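Local coordinates for IPT/TIG domain-containing protein BACOVA_02650 (Bacteroides ovatus, PDB 5E7H) that binds xyloglucan polysaccharide at the bacterial cell surface, probably capturing it before transport into the periplasm for degradation, at the sodium ion site. Residues are numbered along the deposited sequence; one frame, centred on the assembly and turned at random.

The sodium ion site. Residues 15, 84, 92, 94, 96, 119-122, 253-254. With NA (sodium ion), chain B.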
# COMPACT_ATOMS: atom_id res chain seq x y z
N VAL A 15 4.57 2.00 -10.64
CA VAL A 15 5.00 1.79 -12.00
C VAL A 15 6.52 1.53 -12.05
O VAL A 15 7.30 2.28 -11.47
CB VAL A 15 4.66 2.99 -12.90
CG1 VAL A 15 5.14 2.78 -14.29
CG2 VAL A 15 3.14 3.24 -12.89
N TYR A 84 -5.73 -1.07 -8.96
CA TYR A 84 -5.60 0.39 -9.08
C TYR A 84 -6.91 1.08 -8.69
O TYR A 84 -7.56 1.77 -9.49
CB TYR A 84 -5.10 0.82 -10.48
CG TYR A 84 -3.61 1.17 -10.45
CD1 TYR A 84 -3.19 2.49 -10.58
CD2 TYR A 84 -2.64 0.20 -10.23
CE1 TYR A 84 -1.84 2.82 -10.52
CE2 TYR A 84 -1.29 0.52 -10.19
CZ TYR A 84 -0.91 1.83 -10.32
OH TYR A 84 0.43 2.17 -10.25
N ASN A 92 -2.05 10.89 -1.28
CA ASN A 92 -0.90 10.55 -2.13
C ASN A 92 0.13 11.68 -2.29
O ASN A 92 1.12 11.47 -2.99
CB ASN A 92 -1.37 10.08 -3.52
CG ASN A 92 -2.06 11.16 -4.32
OD1 ASN A 92 -1.99 12.34 -4.02
ND2 ASN A 92 -2.69 10.74 -5.42
N ASP A 94 0.07 14.21 -3.94
CA ASP A 94 0.05 14.77 -5.31
C ASP A 94 -1.34 15.17 -5.73
O ASP A 94 -1.79 14.83 -6.83
CB ASP A 94 0.56 13.78 -6.31
CG ASP A 94 2.07 13.72 -6.33
OD1 ASP A 94 2.74 14.77 -6.21
OD2 ASP A 94 2.52 12.61 -6.48
N ILE A 96 -4.20 14.38 -3.95
CA ILE A 96 -5.17 13.81 -3.01
C ILE A 96 -4.60 13.93 -1.60
O ILE A 96 -3.61 13.30 -1.25
CB ILE A 96 -5.52 12.35 -3.31
CG1 ILE A 96 -6.06 12.21 -4.73
CG2 ILE A 96 -6.54 11.82 -2.29
CD1 ILE A 96 -6.30 10.79 -5.16
N ASN A 119 5.32 6.58 -7.73
CA ASN A 119 4.20 7.18 -8.43
C ASN A 119 4.15 8.62 -7.93
O ASN A 119 3.47 8.93 -6.94
CB ASN A 119 2.90 6.43 -8.13
CG ASN A 119 2.75 5.13 -8.94
OD1 ASN A 119 3.66 4.67 -9.64
ND2 ASN A 119 1.55 4.56 -8.86
N GLY A 120 4.92 9.50 -8.56
CA GLY A 120 5.02 10.87 -8.11
C GLY A 120 5.66 11.00 -6.75
O GLY A 120 6.64 10.32 -6.44
N THR A 121 5.13 11.91 -5.95
CA THR A 121 5.68 12.23 -4.64
C THR A 121 5.34 11.19 -3.59
O THR A 121 4.20 10.77 -3.48
CB THR A 121 5.16 13.57 -4.18
OG1 THR A 121 5.43 14.55 -5.19
CG2 THR A 121 5.82 14.00 -2.88
N CYS A 122 6.31 10.81 -2.77
CA CYS A 122 6.06 9.94 -1.63
C CYS A 122 6.63 10.57 -0.37
O CYS A 122 7.50 11.45 -0.43
CB CYS A 122 6.63 8.53 -1.84
SG CYS A 122 8.40 8.41 -2.07
N ASP A 253 3.42 5.72 0.29
CA ASP A 253 2.56 6.40 -0.69
C ASP A 253 1.20 5.72 -0.79
O ASP A 253 1.01 4.58 -0.37
CB ASP A 253 3.24 6.42 -2.06
CG ASP A 253 2.80 7.56 -2.95
OD1 ASP A 253 1.94 8.38 -2.60
OD2 ASP A 253 3.36 7.65 -4.07
N ASN A 254 0.26 6.46 -1.37
CA ASN A 254 -1.05 5.92 -1.79
C ASN A 254 -1.80 5.22 -0.67
O ASN A 254 -2.29 4.10 -0.80
CB ASN A 254 -0.88 4.99 -2.99
CG ASN A 254 -0.65 5.76 -4.25
OD1 ASN A 254 -1.24 6.83 -4.46
ND2 ASN A 254 0.21 5.25 -5.11
NA NA B . 2.30 9.76 -4.82
O HOH W 1 0.58 8.27 -6.12
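In this two-domain fragment of the protein, a sodium site in the xyloglucan-binding domain ties together the loop around Asn92, the start of strand 121-126 and Asp253 on strand 246-259. The ion has a distorted six-coordinate shell. Asp253, its CG anti to the backbone N (chi1 -154°), grips NA with both carboxylate oxygens, OD2 at 2.5 Å and OD1 at 2.6 Å from NA. Backbone carbonyls of Thr121, Asn119 and, more loosely, Asn92 (O to NA 2.8 Å) join it, with a water that also hydrogen-bonds to OD1 of Asn254. The amide N of Asn254 reaches Asp253 OD1 from above the carboxylate plane, which would help fix the rotation of that group.

Asp94 stands beside the shell, OD2 3.3 Å from the sodium, a long and uncertain contact. The carboxylate meets Thr121 with its two-oxygen end: OD2 takes the backbone N (2.8 Å) and OD1 the hydroxyl OG1, each on its syn lone pair. An alanine here, without the carboxylate that holds Thr121, would probably loosen the Thr121 carbonyl on the ion and weaken the negative field around it. The Asn92 side chain, its CG between the backbone N and the carbonyl carbon (chi1 66°), turns OD1 to the amides of Asp94 and Ile96, which approach from opposite faces of its carbonyl plane, off the lone pairs, thereby bracing the loop.

Asn119 spans outward from the ion. Its OD1 accepts Val15 N in plane on a lone pair (3.0 Å), while ND2 donates in the amide plane to the Tyr84 hydroxyl, setting the amide's rotation and which way round it sits. Built from separate segments, the site probably holds them together and appears to link them, through Asn119, to Val15 of the IPT/TIG domain.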